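Long-range contact in 5-oxoprolinase subunit C (Escherichia coli, PDB 5DUD), which catalyses, as part of 5-oxoprolinase, the cleavage of 5-oxoproline to L-glutamate, coupled to hydrolysis of ATP to ADP and phosphate: residues A192-S204 against Q271-C283. Residues are numbered along the deposited sequence; the frame is centred on the assembly and turned at random.
Sequences AFWRSPWQLSSQS and QIPLGQPIHFVQC
Phe-193 and Phe-280 form an offset stack, ring centroids 4.3 Å apart and planes 14° from parallel, which joins the end of helix 187-195 to strand 277-282. With its CG anti to the backbone N (chi1 -167°), Phe-193 lays its CE1 and CZ over the CD2–CE2 side of the Phe-280 ring. Trp-198 completes the aromatic cluster: its CD1 lies 3.5 Å from Phe-280 CD2, the two planes being inclined at 53°. Apolar phenyl rings suit this buried place, and the indole also gives a weak hydrogen bond from Trp-198 NE1 to Phe-193 O (3.4 Å) near the helix end. Farther along, branched Leu-200 sets CD1 against Ile-278 CD1 at 3.9 Å.

Toward the surface, Trp-194 offers one indole face to the aliphatic stem of Gln-282, whose CB sits 3.8 Å above the six-membered ring in a CH-pi contact; glutamine suits this rim because its amide stays at the exposed edge. Gln-282 OE1 comes within 3.4 Å of Trp-194 NE1, but at too poor an angle for a hydrogen bond; that N-H is used by Tyr-182 OH. Were Trp-194 an alanine, Gln-282 would probably lose the face its CB and CG lie on, and Tyr-182 OH its indole N-H.

Two backbone bonds tie the antiparallel strands: Trp-198 N to Ile-278 O at 2.9 Å, and a weak return from Ile-278 N to Trp-198 O. With so few polar links, cohesion of the helix end and strand 198-200 with strand 277-282 probably rests mainly on aromatic and aliphatic packing.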
loop_
_atom_site.group_PDB
_atom_site.type_symbol
_atom_site.label_atom_id
_atom_site.label_comp_id
_atom_site.label_asym_id
_atom_site.label_seq_id
_atom_site.Cartn_x
_atom_site.Cartn_y
_atom_site.Cartn_z
ATOM N N ALA A 192 0.681 -20.173 19.233
ATOM C CA ALA A 192 1.975 -19.967 18.578
ATOM C C ALA A 192 2.135 -18.528 18.063
ATOM O O ALA A 192 3.233 -17.990 18.136
ATOM C CB ALA A 192 2.148 -20.948 17.427
ATOM N N PHE A 193 1.053 -17.885 17.587
ATOM C CA PHE A 193 1.140 -16.518 17.066
ATOM C C PHE A 193 1.573 -15.500 18.132
ATOM O O PHE A 193 2.266 -14.542 17.798
ATOM C CB PHE A 193 -0.192 -16.073 16.435
ATOM C CG PHE A 193 -0.054 -14.810 15.617
ATOM C CD1 PHE A 193 0.653 -14.812 14.424
ATOM C CD2 PHE A 193 -0.589 -13.611 16.062
ATOM C CE1 PHE A 193 0.814 -13.640 13.687
ATOM C CE2 PHE A 193 -0.436 -12.442 15.318
ATOM C CZ PHE A 193 0.265 -12.464 14.135
ATOM N N TRP A 194 1.191 -15.725 19.401
ATOM C CA TRP A 194 1.538 -14.838 20.509
ATOM C C TRP A 194 2.777 -15.348 21.245
ATOM O O TRP A 194 3.665 -14.555 21.550
ATOM C CB TRP A 194 0.347 -14.708 21.496
ATOM C CG TRP A 194 -0.976 -14.396 20.853
ATOM C CD1 TRP A 194 -2.096 -15.172 20.866
ATOM C CD2 TRP A 194 -1.315 -13.216 20.119
ATOM N NE1 TRP A 194 -3.102 -14.564 20.153
ATOM C CE2 TRP A 194 -2.651 -13.356 19.692
ATOM C CE3 TRP A 194 -0.617 -12.052 19.776
ATOM C CZ2 TRP A 194 -3.301 -12.374 18.938
ATOM C CZ3 TRP A 194 -1.259 -11.084 19.025
ATOM C CH2 TRP A 194 -2.589 -11.243 18.623
ATOM N N ARG A 195 2.831 -16.658 21.540
ATOM C CA ARG A 195 3.934 -17.241 22.306
ATOM C C ARG A 195 5.210 -17.421 21.484
ATOM O O ARG A 195 6.283 -17.073 21.967
ATOM C CB ARG A 195 3.530 -18.601 22.906
ATOM N N SER A 196 5.107 -17.986 20.274
ATOM C CA SER A 196 6.276 -18.309 19.446
ATOM C C SER A 196 6.902 -17.073 18.754
ATOM O O SER A 196 6.163 -16.225 18.261
ATOM C CB SER A 196 5.900 -19.341 18.386
ATOM O OG SER A 196 7.009 -20.142 18.016
ATOM N N PRO A 197 8.250 -16.968 18.678
ATOM C CA PRO A 197 8.863 -15.822 17.991
ATOM C C PRO A 197 8.839 -15.998 16.479
ATOM O O PRO A 197 8.870 -17.130 15.997
ATOM C CB PRO A 197 10.291 -15.835 18.523
ATOM C CG PRO A 197 10.586 -17.261 18.729
ATOM C CD PRO A 197 9.287 -17.887 19.185
ATOM N N TRP A 198 8.811 -14.884 15.735
ATOM C CA TRP A 198 8.767 -14.885 14.272
ATOM C C TRP A 198 10.014 -14.234 13.684
ATOM O O TRP A 198 10.256 -13.063 13.954
ATOM C CB TRP A 198 7.509 -14.147 13.814
ATOM C CG TRP A 198 6.268 -14.845 14.274
ATOM C CD1 TRP A 198 5.622 -14.658 15.460
ATOM C CD2 TRP A 198 5.691 -16.012 13.683
ATOM N NE1 TRP A 198 4.616 -15.583 15.599
ATOM C CE2 TRP A 198 4.636 -16.429 14.522
ATOM C CE3 TRP A 198 5.928 -16.718 12.496
ATOM C CZ2 TRP A 198 3.818 -17.519 14.208
ATOM C CZ3 TRP A 198 5.129 -17.807 12.195
ATOM C CH2 TRP A 198 4.082 -18.191 13.040
ATOM N N GLN A 199 10.803 -14.986 12.890
ATOM C CA GLN A 199 12.032 -14.478 12.278
ATOM C C GLN A 199 11.716 -13.779 10.957
ATOM O O GLN A 199 10.962 -14.318 10.152
ATOM C CB GLN A 199 13.039 -15.622 12.055
ATOM C CG GLN A 199 14.497 -15.143 11.992
ATOM C CD GLN A 199 15.359 -15.844 10.960
ATOM O OE1 GLN A 199 14.974 -16.837 10.331
ATOM N NE2 GLN A 199 16.578 -15.358 10.793
ATOM N N LEU A 200 12.378 -12.646 10.673
ATOM C CA LEU A 200 12.172 -11.932 9.413
ATOM C C LEU A 200 12.935 -12.634 8.268
ATOM O O LEU A 200 14.057 -13.109 8.460
ATOM C CB LEU A 200 12.613 -10.460 9.556
ATOM C CG LEU A 200 12.054 -9.431 8.540
ATOM C CD1 LEU A 200 10.541 -9.307 8.628
ATOM C CD2 LEU A 200 12.683 -8.033 8.757
ATOM N N SER A 201 12.297 -12.722 7.091
ATOM C CA SER A 201 12.862 -13.369 5.907
ATOM C C SER A 201 13.418 -12.339 4.925
ATOM O O SER A 201 12.925 -11.214 4.864
ATOM C CB SER A 201 11.797 -14.215 5.210
ATOM O OG SER A 201 12.359 -15.401 4.673
ATOM N N SER A 202 14.394 -12.759 4.101
ATOM C CA SER A 202 15.032 -11.924 3.068
ATOM C C SER A 202 14.047 -11.368 2.001
ATOM O O SER A 202 14.356 -10.353 1.380
ATOM C CB SER A 202 16.132 -12.707 2.357
ATOM O OG SER A 202 15.610 -13.828 1.663
ATOM N N GLN A 203 12.890 -12.031 1.784
ATOM C CA GLN A 203 11.851 -11.575 0.843
ATOM C C GLN A 203 11.208 -10.249 1.268
ATOM O O GLN A 203 10.706 -9.506 0.416
ATOM C CB GLN A 203 10.742 -12.630 0.725
ATOM C CG GLN A 203 11.100 -13.781 -0.204
ATOM C CD GLN A 203 10.784 -13.448 -1.644
ATOM O OE1 GLN A 203 9.617 -13.417 -2.050
ATOM N NE2 GLN A 203 11.801 -13.161 -2.448
ATOM N N SER A 204 11.186 -9.982 2.582
ATOM C CA SER A 204 10.619 -8.778 3.185
ATOM C C SER A 204 11.177 -7.491 2.577
ATOM O O SER A 204 12.388 -7.293 2.566
ATOM C CB SER A 204 10.898 -8.769 4.684
ATOM O OG SER A 204 10.427 -9.958 5.295
ATOM N N GLN A 271 12.413 -0.788 11.757
ATOM C CA GLN A 271 13.783 -0.860 12.258
ATOM C C GLN A 271 14.274 -2.277 12.511
ATOM O O GLN A 271 15.477 -2.456 12.678
ATOM C CB GLN A 271 13.929 -0.050 13.553
ATOM C CG GLN A 271 13.561 1.437 13.451
ATOM C CD GLN A 271 14.184 2.219 12.316
ATOM O OE1 GLN A 271 15.214 1.848 11.747
ATOM N NE2 GLN A 271 13.645 3.394 12.048
ATOM N N ILE A 272 13.390 -3.283 12.529
ATOM C CA ILE A 272 13.799 -4.662 12.821
ATOM C C ILE A 272 14.746 -5.221 11.735
ATOM O O ILE A 272 14.324 -5.375 10.588
ATOM C CB ILE A 272 12.577 -5.605 13.019
ATOM C CG1 ILE A 272 11.910 -5.328 14.386
ATOM C CG2 ILE A 272 12.993 -7.091 12.943
ATOM C CD1 ILE A 272 10.471 -5.793 14.499
ATOM N N PRO A 273 15.997 -5.622 12.092
ATOM C CA PRO A 273 16.904 -6.197 11.077
ATOM C C PRO A 273 16.401 -7.508 10.448
ATOM O O PRO A 273 15.555 -8.195 11.022
ATOM C CB PRO A 273 18.207 -6.436 11.851
ATOM C CG PRO A 273 18.127 -5.551 13.032
ATOM C CD PRO A 273 16.679 -5.498 13.396
ATOM N N LEU A 274 16.961 -7.874 9.282
ATOM C CA LEU A 274 16.538 -9.054 8.512
ATOM C C LEU A 274 16.837 -10.433 9.182
ATOM O O LEU A 274 16.326 -11.442 8.696
ATOM C CB LEU A 274 17.138 -9.031 7.085
ATOM C CG LEU A 274 16.254 -8.324 6.039
ATOM C CD1 LEU A 274 17.046 -7.927 4.800
ATOM C CD2 LEU A 274 15.063 -9.198 5.652
ATOM N N GLY A 275 17.620 -10.466 10.261
ATOM C CA GLY A 275 17.902 -11.695 10.995
ATOM C C GLY A 275 17.356 -11.763 12.409
ATOM O O GLY A 275 17.509 -12.805 13.053
ATOM N N GLN A 276 16.739 -10.674 12.932
ATOM C CA GLN A 276 16.231 -10.627 14.310
ATOM C C GLN A 276 14.770 -11.082 14.418
ATOM O O GLN A 276 13.988 -10.840 13.502
ATOM C CB GLN A 276 16.361 -9.200 14.873
ATOM C CG GLN A 276 17.809 -8.712 15.045
ATOM C CD GLN A 276 18.489 -9.319 16.251
ATOM O OE1 GLN A 276 18.473 -8.752 17.348
ATOM N NE2 GLN A 276 19.108 -10.480 16.080
ATOM N N PRO A 277 14.376 -11.690 15.562
ATOM C CA PRO A 277 12.983 -12.140 15.720
ATOM C C PRO A 277 11.993 -10.995 15.953
ATOM O O PRO A 277 12.383 -9.845 16.131
ATOM C CB PRO A 277 13.057 -13.068 16.937
ATOM C CG PRO A 277 14.193 -12.562 17.730
ATOM C CD PRO A 277 15.192 -12.045 16.743
ATOM N N ILE A 278 10.686 -11.337 15.924
ATOM C CA ILE A 278 9.554 -10.423 16.155
ATOM C C ILE A 278 8.526 -11.130 17.044
ATOM O O ILE A 278 8.063 -12.211 16.682
ATOM C CB ILE A 278 8.870 -9.944 14.833
ATOM C CG1 ILE A 278 9.889 -9.605 13.721
ATOM C CG2 ILE A 278 7.955 -8.738 15.122
ATOM C CD1 ILE A 278 9.263 -9.307 12.365
ATOM N N HIS A 279 8.143 -10.516 18.176
ATOM C CA HIS A 279 7.131 -11.084 19.077
ATOM C C HIS A 279 5.829 -10.314 18.950
ATOM O O HIS A 279 5.844 -9.085 18.878
ATOM C CB HIS A 279 7.600 -11.056 20.540
ATOM C CG HIS A 279 8.866 -11.815 20.793
ATOM N ND1 HIS A 279 10.091 -11.177 20.835
ATOM C CD2 HIS A 279 9.058 -13.136 21.015
ATOM C CE1 HIS A 279 10.985 -12.118 21.085
ATOM N NE2 HIS A 279 10.408 -13.314 21.207
ATOM N N PHE A 280 4.697 -11.027 18.938
ATOM C CA PHE A 280 3.378 -10.401 18.870
ATOM C C PHE A 280 2.737 -10.412 20.257
ATOM O O PHE A 280 2.811 -11.418 20.965
ATOM C CB PHE A 280 2.471 -11.100 17.850
ATOM C CG PHE A 280 2.884 -10.901 16.410
ATOM C CD1 PHE A 280 2.751 -9.665 15.797
ATOM C CD2 PHE A 280 3.353 -11.963 15.650
ATOM C CE1 PHE A 280 3.119 -9.484 14.465
ATOM C CE2 PHE A 280 3.716 -11.782 14.316
ATOM C CZ PHE A 280 3.596 -10.545 13.732
ATOM N N VAL A 281 2.117 -9.292 20.641
ATOM C CA VAL A 281 1.432 -9.133 21.923
ATOM C C VAL A 281 -0.072 -9.015 21.646
ATOM O O VAL A 281 -0.469 -8.220 20.796
ATOM C CB VAL A 281 1.984 -7.898 22.687
ATOM C CG1 VAL A 281 1.105 -7.541 23.889
ATOM C CG2 VAL A 281 3.424 -8.120 23.126
ATOM N N GLN A 282 -0.913 -9.776 22.366
ATOM C CA GLN A 282 -2.371 -9.692 22.185
ATOM C C GLN A 282 -2.888 -8.384 22.800
ATOM O O GLN A 282 -2.629 -8.107 23.974
ATOM C CB GLN A 282 -3.082 -10.905 22.792
ATOM C CG GLN A 282 -4.500 -11.106 22.246
ATOM C CD GLN A 282 -5.130 -12.426 22.633
ATOM O OE1 GLN A 282 -4.458 -13.383 23.034
ATOM N NE2 GLN A 282 -6.445 -12.515 22.496
ATOM N N CYS A 283 -3.574 -7.574 21.984
ATOM C CA CYS A 283 -4.030 -6.245 22.339
ATOM C C CYS A 283 -5.551 -6.180 22.471
ATOM O O CYS A 283 -6.254 -7.166 22.251
ATOM C CB CYS A 283 -3.531 -5.260 21.284
ATOM S SG CYS A 283 -3.728 -3.519 21.737
#